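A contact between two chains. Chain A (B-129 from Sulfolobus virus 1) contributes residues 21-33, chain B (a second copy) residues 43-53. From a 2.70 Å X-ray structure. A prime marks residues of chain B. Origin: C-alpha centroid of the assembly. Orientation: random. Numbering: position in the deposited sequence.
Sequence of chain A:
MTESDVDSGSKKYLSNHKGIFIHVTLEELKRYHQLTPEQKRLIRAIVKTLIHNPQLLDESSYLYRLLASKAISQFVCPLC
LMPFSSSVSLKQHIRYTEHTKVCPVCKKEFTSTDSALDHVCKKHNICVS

Chain A, residues 21-33: FIHVTLEELKRYH
Chain B 43-53: IRAIVKTLIHN

No hydrogen bond crosses this contact, although Glu27, Glu28 and Arg31 of chain A all come close to His52′, and Glu28 also to Lys48′; these two stretches meet through packing and charge proximity, burying 585 Å² with both sides summed. Chain A enters as a strand (21-23, phi/psi near -85/120), turns through Val24 (-145/158) and Thr25 (-74/-174), and continues as a helix to Tyr32. Chain B supplies one helix, 43-52, whose N-to-C direction makes angles of 70° with the strand and 69° with the helix, at closest axial approaches of 9.4 and 9.9 Å.

The CA atoms nearest across the contact are those of Ile22 and Arg44′ (6.4 Å) and of Tyr32 and Ile51′ (6.0 Å). Ile22 (m, t) points toward chain B, placing CD1 3.4 Å from Val47′ CG2 (m) and CG2 3.6 Å from Arg44′ CB. The Arg44′ side chain (chi1 p) then leads away. Ile51′ (m, t), the most extensively covered residue, sets CG2 3.7 Å from Glu28 CB and CD1 3.8 Å from Tyr32 CD2, approaching that ring (chi1 t, chi2 -92°) obliquely.

Glu28 adopts chi1 p, chi2 t and chi3 -32°, which folds its carboxylate back toward Thr25: OE2 accepts from Thr25 N (3.1 Å) and Thr25 OG1 (2.7 Å). Its OE2 remains 4.2 Å from Lys48′ NZ, beyond a salt bridge, while the extended lysine (m, t, t, t) lays CE 3.6 Å from His23 O. Glu28 OE1 lies 3.2 Å from His52′ CE1.

His52′ (chi1 m, chi2 119°) has Glu27 OE1 at its ring edge, 3.7 Å from NE2. Its CD2 lies over one guanidinium face of Arg31 (t, t, m, chi4 -161°), 3.5 Å from NH1. Arg31 NH2 also pairs with Glu27 OE1 (3.3 Å) by charge alone, since the oxygen sits well out of the guanidinium plane.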

ATOM      1  N   PHE A  21      14.075  12.463  11.211  1.00 35.99           N
ATOM      2  CA  PHE A  21      15.024  11.592  11.906  1.00 36.09           C
ATOM      3  C   PHE A  21      14.292  10.429  12.572  1.00 36.16           C
ATOM      4  O   PHE A  21      13.627  10.608  13.594  1.00 36.17           O
ATOM      5  CB  PHE A  21      15.819  12.372  12.957  1.00 36.10           C
ATOM      6  CG  PHE A  21      16.907  11.565  13.617  1.00 36.15           C
ATOM      7  CD1 PHE A  21      16.710  11.000  14.871  1.00 36.18           C
ATOM      8  CD2 PHE A  21      18.125  11.365  12.981  1.00 36.18           C
ATOM      9  CE1 PHE A  21      17.711  10.253  15.482  1.00 36.20           C
ATOM     10  CE2 PHE A  21      19.132  10.619  13.584  1.00 36.20           C
ATOM     11  CZ  PHE A  21      18.924  10.062  14.837  1.00 36.21           C
ATOM     12  N   ILE A  22      14.415   9.244  11.982  1.00 36.24           N
ATOM     13  CA  ILE A  22      13.864   8.024  12.564  1.00 36.30           C
ATOM     14  C   ILE A  22      14.963   7.297  13.332  1.00 36.34           C
ATOM     15  O   ILE A  22      15.914   6.791  12.732  1.00 36.35           O
ATOM     16  CB  ILE A  22      13.287   7.091  11.483  1.00 36.30           C
ATOM     17  CG1 ILE A  22      12.050   7.729  10.845  1.00 36.30           C
ATOM     18  CG2 ILE A  22      12.938   5.732  12.077  1.00 36.30           C
ATOM     19  CD1 ILE A  22      11.324   6.827   9.870  1.00 36.30           C
ATOM     20  N   HIS A  23      14.833   7.254  14.657  1.00 36.40           N
ATOM     21  CA  HIS A  23      15.812   6.577  15.505  1.00 36.45           C
ATOM     22  C   HIS A  23      15.753   5.072  15.277  1.00 36.48           C
ATOM     23  O   HIS A  23      14.671   4.484  15.217  1.00 36.49           O
ATOM     24  CB  HIS A  23      15.585   6.895  16.983  1.00 36.45           C
ATOM     25  CG  HIS A  23      16.412   6.059  17.911  1.00 36.46           C
ATOM     26  ND1 HIS A  23      17.738   6.326  18.175  1.00 36.47           N
ATOM     27  CD2 HIS A  23      16.101   4.955  18.631  1.00 36.47           C
ATOM     28  CE1 HIS A  23      18.208   5.426  19.020  1.00 36.47           C
ATOM     29  NE2 HIS A  23      17.234   4.583  19.313  1.00 36.47           N
ATOM     30  N   VAL A  24      16.927   4.460  15.162  1.00 36.53           N
ATOM     31  CA  VAL A  24      17.033   3.063  14.777  1.00 36.56           C
ATOM     32  C   VAL A  24      18.204   2.377  15.494  1.00 36.60           C
ATOM     33  O   VAL A  24      19.133   3.042  15.956  1.00 36.60           O
ATOM     34  CB  VAL A  24      17.186   2.967  13.244  1.00 36.56           C
ATOM     35  CG1 VAL A  24      18.653   3.091  12.830  1.00 36.56           C
ATOM     36  CG2 VAL A  24      16.588   1.699  12.742  1.00 36.56           C
ATOM     37  N   THR A  25      18.148   1.049  15.586  1.00 36.64           N
ATOM     38  CA  THR A  25      19.198   0.262  16.248  1.00 36.67           C
ATOM     39  C   THR A  25      20.459   0.195  15.378  1.00 36.71           C
ATOM     40  O   THR A  25      20.530   0.856  14.342  1.00 36.71           O
ATOM     41  CB  THR A  25      18.707  -1.173  16.577  1.00 36.67           C
ATOM     42  OG1 THR A  25      18.435  -1.886  15.363  1.00 36.67           O
ATOM     43  CG2 THR A  25      17.448  -1.125  17.431  1.00 36.67           C
ATOM     44  N   LEU A  26      21.447  -0.594  15.798  1.00 36.76           N
ATOM     45  CA  LEU A  26      22.691  -0.751  15.030  1.00 36.80           C
ATOM     46  C   LEU A  26      22.567  -1.731  13.858  1.00 36.85           C
ATOM     47  O   LEU A  26      23.232  -1.556  12.836  1.00 36.85           O
ATOM     48  CB  LEU A  26      23.843  -1.189  15.944  1.00 36.80           C
ATOM     49  CG  LEU A  26      24.348  -0.157  16.957  1.00 36.80           C
ATOM     50  CD1 LEU A  26      25.454  -0.758  17.814  1.00 36.80           C
ATOM     51  CD2 LEU A  26      24.839   1.107  16.263  1.00 36.80           C
ATOM     52  N   GLU A  27      21.728  -2.755  14.005  1.00 36.90           N
ATOM     53  CA  GLU A  27      21.574  -3.783  12.970  1.00 36.95           C
ATOM     54  C   GLU A  27      20.875  -3.238  11.725  1.00 36.98           C
ATOM     55  O   GLU A  27      21.316  -3.479  10.601  1.00 36.98           O
ATOM     56  CB  GLU A  27      20.791  -4.985  13.507  1.00 36.95           C
ATOM     57  CG  GLU A  27      20.917  -6.238  12.639  1.00 36.95           C
ATOM     58  CD  GLU A  27      19.798  -7.238  12.871  1.00 36.95           C
ATOM     59  OE1 GLU A  27      18.618  -6.866  12.702  1.00 36.96           O
ATOM     60  OE2 GLU A  27      20.100  -8.402  13.210  1.00 36.95           O
ATOM     61  N   GLU A  28      19.789  -2.505  11.943  1.00 37.02           N
ATOM     62  CA  GLU A  28      18.960  -1.978  10.853  1.00 37.04           C
ATOM     63  C   GLU A  28      19.481  -0.641  10.294  1.00 37.04           C
ATOM     64  O   GLU A  28      19.178  -0.284   9.155  1.00 37.04           O
ATOM     65  CB  GLU A  28      17.501  -1.860  11.308  1.00 37.05           C
ATOM     66  CG  GLU A  28      17.277  -0.906  12.461  1.00 37.07           C
ATOM     67  CD  GLU A  28      16.051  -1.242  13.301  1.00 37.09           C
ATOM     68  OE1 GLU A  28      15.066  -1.772  12.748  1.00 37.09           O
ATOM     69  OE2 GLU A  28      16.073  -0.959  14.517  1.00 37.09           O
ATOM     70  N   LEU A  29      20.254   0.087  11.102  1.00 37.02           N
ATOM     71  CA  LEU A  29      20.981   1.285  10.645  1.00 37.00           C
ATOM     72  C   LEU A  29      21.932   0.939   9.504  1.00 36.94           C
ATOM     73  O   LEU A  29      21.925   1.584   8.454  1.00 36.94           O
ATOM     74  CB  LEU A  29      21.780   1.897  11.805  1.00 37.01           C
ATOM     75  CG  LEU A  29      22.897   2.901  11.497  1.00 37.02           C
ATOM     76  CD1 LEU A  29      22.389   4.041  10.628  1.00 37.03           C
ATOM     77  CD2 LEU A  29      23.492   3.438  12.791  1.00 37.03           C
ATOM     78  N   LYS A  30      22.756  -0.078   9.735  1.00 36.85           N
ATOM     79  CA  LYS A  30      23.696  -0.575   8.730  1.00 36.77           C
ATOM     80  C   LYS A  30      22.954  -1.232   7.568  1.00 36.64           C
ATOM     81  O   LYS A  30      23.340  -1.078   6.410  1.00 36.64           O
ATOM     82  CB  LYS A  30      24.669  -1.575   9.358  1.00 36.78           C
ATOM     83  CG  LYS A  30      25.573  -0.970  10.425  1.00 36.82           C
ATOM     84  CD  LYS A  30      26.404  -2.029  11.137  1.00 36.85           C
ATOM     85  CE  LYS A  30      27.580  -2.492  10.290  1.00 36.87           C
ATOM     86  NZ  LYS A  30      28.334  -3.598  10.943  1.00 36.87           N
ATOM     87  N   ARG A  31      21.890  -1.962   7.895  1.00 36.47           N
ATOM     88  CA  ARG A  31      21.042  -2.614   6.894  1.00 36.32           C
ATOM     89  C   ARG A  31      20.280  -1.603   6.028  1.00 36.11           C
ATOM     90  O   ARG A  31      19.907  -1.918   4.897  1.00 36.10           O
ATOM     91  CB  ARG A  31      20.058  -3.575   7.573  1.00 36.35           C
ATOM     92  CG  ARG A  31      19.405  -4.581   6.633  1.00 36.45           C
ATOM     93  CD  ARG A  31      18.410  -5.489   7.354  1.00 36.57           C
ATOM     94  NE  ARG A  31      19.048  -6.371   8.336  1.00 36.67           N
ATOM     95  CZ  ARG A  31      18.508  -7.486   8.830  1.00 36.76           C
ATOM     96  NH1 ARG A  31      17.305  -7.899   8.438  1.00 36.79           N
ATOM     97  NH2 ARG A  31      19.183  -8.203   9.721  1.00 36.79           N
ATOM     98  N   TYR A  32      20.054  -0.400   6.556  1.00 35.83           N
ATOM     99  CA  TYR A  32      19.425   0.673   5.781  1.00 35.61           C
ATOM    100  C   TYR A  32      20.395   1.259   4.753  1.00 35.37           C
ATOM    101  O   TYR A  32      20.030   1.461   3.595  1.00 35.35           O
ATOM    102  CB  TYR A  32      18.895   1.788   6.684  1.00 35.61           C
ATOM    103  CG  TYR A  32      18.347   2.960   5.897  1.00 35.62           C
ATOM    104  CD1 TYR A  32      19.162   4.037   5.558  1.00 35.62           C
ATOM    105  CD2 TYR A  32      17.025   2.977   5.463  1.00 35.62           C
ATOM    106  CE1 TYR A  32      18.674   5.107   4.822  1.00 35.62           C
ATOM    107  CE2 TYR A  32      16.524   4.044   4.727  1.00 35.62           C
ATOM    108  CZ  TYR A  32      17.353   5.105   4.411  1.00 35.62           C
ATOM    109  OH  TYR A  32      16.864   6.166   3.683  1.00 35.62           O
ATOM    110  N   HIS A  33      21.625   1.537   5.184  1.00 35.06           N
ATOM    111  CA  HIS A  33      22.676   2.010   4.272  1.00 34.81           C
ATOM    112  C   HIS A  33      23.322   0.852   3.490  1.00 34.53           C
ATOM    113  O   HIS A  33      24.402   1.004   2.917  1.00 34.52           O
ATOM    114  CB  HIS A  33      23.732   2.821   5.034  1.00 34.82           C
ATOM    115  CG  HIS A  33      23.227   4.135   5.547  1.00 34.85           C
ATOM    116  ND1 HIS A  33      22.562   4.257   6.749  1.00 34.87           N
ATOM    117  CD2 HIS A  33      23.284   5.382   5.022  1.00 34.87           C
ATOM    118  CE1 HIS A  33      22.233   5.522   6.942  1.00 34.88           C
ATOM    119  NE2 HIS A  33      22.660   6.226   5.908  1.00 34.88           N
TER
ATOM    120  N   ILE B  43       4.349   5.146  11.565  1.00 37.48           N
ATOM    121  CA  ILE B  43       5.158   5.468  10.387  1.00 37.24           C
ATOM    122  C   ILE B  43       6.551   4.843  10.463  1.00 36.96           C
ATOM    123  O   ILE B  43       6.981   4.171   9.525  1.00 36.95           O
ATOM    124  CB  ILE B  43       5.295   6.998  10.179  1.00 37.26           C
ATOM    125  CG1 ILE B  43       4.035   7.560   9.516  1.00 37.27           C
ATOM    126  CG2 ILE B  43       6.514   7.322   9.320  1.00 37.26           C
ATOM    127  CD1 ILE B  43       4.120   9.039   9.190  1.00 37.28           C
ATOM    128  N   ARG B  44       7.252   5.065  11.572  1.00 36.59           N
ATOM    129  CA  ARG B  44       8.607   4.527  11.722  1.00 36.29           C
ATOM    130  C   ARG B  44       8.622   3.019  11.992  1.00 35.87           C
ATOM    131  O   ARG B  44       9.637   2.364  11.768  1.00 35.85           O
ATOM    132  CB  ARG B  44       9.397   5.290  12.790  1.00 36.34           C
ATOM    133  CG  ARG B  44       9.020   4.985  14.227  1.00 36.53           C
ATOM    134  CD  ARG B  44       9.486   6.112  15.137  1.00 36.80           C
ATOM    135  NE  ARG B  44       9.004   5.961  16.511  1.00 37.03           N
ATOM    136  CZ  ARG B  44       8.309   6.874  17.193  1.00 37.24           C
ATOM    137  NH1 ARG B  44       7.995   8.052  16.658  1.00 37.31           N
ATOM    138  NH2 ARG B  44       7.932   6.606  18.439  1.00 37.30           N
ATOM    139  N   ALA B  45       7.502   2.475  12.464  1.00 35.35           N
ATOM    140  CA  ALA B  45       7.334   1.020  12.551  1.00 34.92           C
ATOM    141  C   ALA B  45       7.203   0.410  11.152  1.00 34.49           C
ATOM    142  O   ALA B  45       7.672  -0.703  10.906  1.00 34.46           O
ATOM    143  CB  ALA B  45       6.116   0.672  13.392  1.00 34.92           C
ATOM    144  N   ILE B  46       6.565   1.149  10.246  1.00 33.96           N
ATOM    145  CA  ILE B  46       6.386   0.715   8.857  1.00 33.53           C
ATOM    146  C   ILE B  46       7.708   0.721   8.085  1.00 33.11           C
ATOM    147  O   ILE B  46       7.974  -0.194   7.307  1.00 33.08           O
ATOM    148  CB  ILE B  46       5.337   1.588   8.120  1.00 33.53           C
ATOM    149  CG1 ILE B  46       3.923   1.201   8.562  1.00 33.52           C
ATOM    150  CG2 ILE B  46       5.450   1.425   6.610  1.00 33.52           C
ATOM    151  CD1 ILE B  46       2.879   2.250   8.243  1.00 33.52           C
ATOM    152  N   VAL B  47       8.534   1.742   8.311  1.00 32.59           N
ATOM    153  CA  VAL B  47       9.832   1.843   7.632  1.00 32.18           C
ATOM    154  C   VAL B  47      10.816   0.794   8.164  1.00 31.78           C
ATOM    155  O   VAL B  47      11.695   0.336   7.434  1.00 31.75           O
ATOM    156  CB  VAL B  47      10.456   3.260   7.756  1.00 32.18           C
ATOM    157  CG1 VAL B  47       9.459   4.327   7.313  1.00 32.17           C
ATOM    158  CG2 VAL B  47      10.938   3.525   9.176  1.00 32.18           C
ATOM    159  N   LYS B  48      10.656   0.422   9.433  1.00 31.28           N
ATOM    160  CA  LYS B  48      11.460  -0.638  10.045  1.00 30.88           C
ATOM    161  C   LYS B  48      11.103  -2.015   9.485  1.00 30.49           C
ATOM    162  O   LYS B  48      11.988  -2.830   9.222  1.00 30.47           O
ATOM    163  CB  LYS B  48      11.301  -0.622  11.568  1.00 30.88           C
ATOM    164  CG  LYS B  48      12.091   0.492  12.239  1.00 30.88           C
ATOM    165  CD  LYS B  48      11.916   0.488  13.747  1.00 30.88           C
ATOM    166  CE  LYS B  48      12.829   1.510  14.405  1.00 30.89           C
ATOM    167  NZ  LYS B  48      12.884   1.345  15.885  1.00 30.89           N
ATOM    168  N   THR B  49       9.806  -2.268   9.317  1.00 30.01           N
ATOM    169  CA  THR B  49       9.323  -3.473   8.636  1.00 29.62           C
ATOM    170  C   THR B  49       9.955  -3.596   7.253  1.00 29.25           C
ATOM    171  O   THR B  49      10.396  -4.673   6.848  1.00 29.22           O
ATOM    172  CB  THR B  49       7.791  -3.440   8.452  1.00 29.62           C
ATOM    173  OG1 THR B  49       7.159  -3.109   9.694  1.00 29.62           O
ATOM    174  CG2 THR B  49       7.278  -4.789   7.964  1.00 29.62           C
ATOM    175  N   LEU B  50       9.988  -2.473   6.541  1.00 28.78           N
ATOM    176  CA  LEU B  50      10.543  -2.407   5.189  1.00 28.42           C
ATOM    177  C   LEU B  50      12.065  -2.582   5.156  1.00 28.06           C
ATOM    178  O   LEU B  50      12.594  -3.177   4.221  1.00 28.04           O
ATOM    179  CB  LEU B  50      10.158  -1.084   4.517  1.00 28.41           C
ATOM    180  CG  LEU B  50       8.673  -0.887   4.195  1.00 28.40           C
ATOM    181  CD1 LEU B  50       8.435   0.506   3.632  1.00 28.39           C
ATOM    182  CD2 LEU B  50       8.174  -1.951   3.224  1.00 28.40           C
ATOM    183  N   ILE B  51      12.764  -2.056   6.161  1.00 27.63           N
ATOM    184  CA  ILE B  51      14.215  -2.256   6.272  1.00 27.29           C
ATOM    185  C   ILE B  51      14.546  -3.739   6.463  1.00 26.97           C
ATOM    186  O   ILE B  51      15.475  -4.261   5.845  1.00 26.94           O
ATOM    187  CB  ILE B  51      14.823  -1.432   7.433  1.00 27.29           C
ATOM    188  CG1 ILE B  51      14.962   0.036   7.030  1.00 27.28           C
ATOM    189  CG2 ILE B  51      16.194  -1.971   7.825  1.00 27.29           C
ATOM    190  CD1 ILE B  51      15.323   0.954   8.179  1.00 27.28           C
ATOM    191  N   HIS B  52      13.774  -4.406   7.316  1.00 26.57           N
ATOM    192  CA  HIS B  52      13.951  -5.838   7.580  1.00 26.26           C
ATOM    193  C   HIS B  52      13.464  -6.719   6.436  1.00 25.98           C
ATOM    194  O   HIS B  52      14.003  -7.805   6.212  1.00 25.96           O
ATOM    195  CB  HIS B  52      13.231  -6.239   8.866  1.00 26.25           C
ATOM    196  CG  HIS B  52      13.955  -5.826  10.106  1.00 26.23           C
ATOM    197  ND1 HIS B  52      13.411  -4.969  11.038  1.00 26.22           N
ATOM    198  CD2 HIS B  52      15.193  -6.136  10.555  1.00 26.21           C
ATOM    199  CE1 HIS B  52      14.279  -4.779  12.015  1.00 26.21           C
ATOM    200  NE2 HIS B  52      15.369  -5.474  11.746  1.00 26.20           N
ATOM    201  N   ASN B  53      12.445  -6.249   5.726  1.00 25.65           N
ATOM    202  CA  ASN B  53      11.868  -6.982   4.603  1.00 25.39           C
ATOM    203  C   ASN B  53      11.827  -6.096   3.354  1.00 25.17           C
ATOM    204  O   ASN B  53      10.753  -5.672   2.929  1.00 25.15           O
ATOM    205  CB  ASN B  53      10.461  -7.470   4.971  1.00 25.38           C
ATOM    206  CG  ASN B  53      10.440  -8.275   6.262  1.00 25.36           C
ATOM    207  OD1 ASN B  53      11.111  -9.300   6.380  1.00 25.35           O
ATOM    208  ND2 ASN B  53       9.661  -7.812   7.235  1.00 25.35           N
TER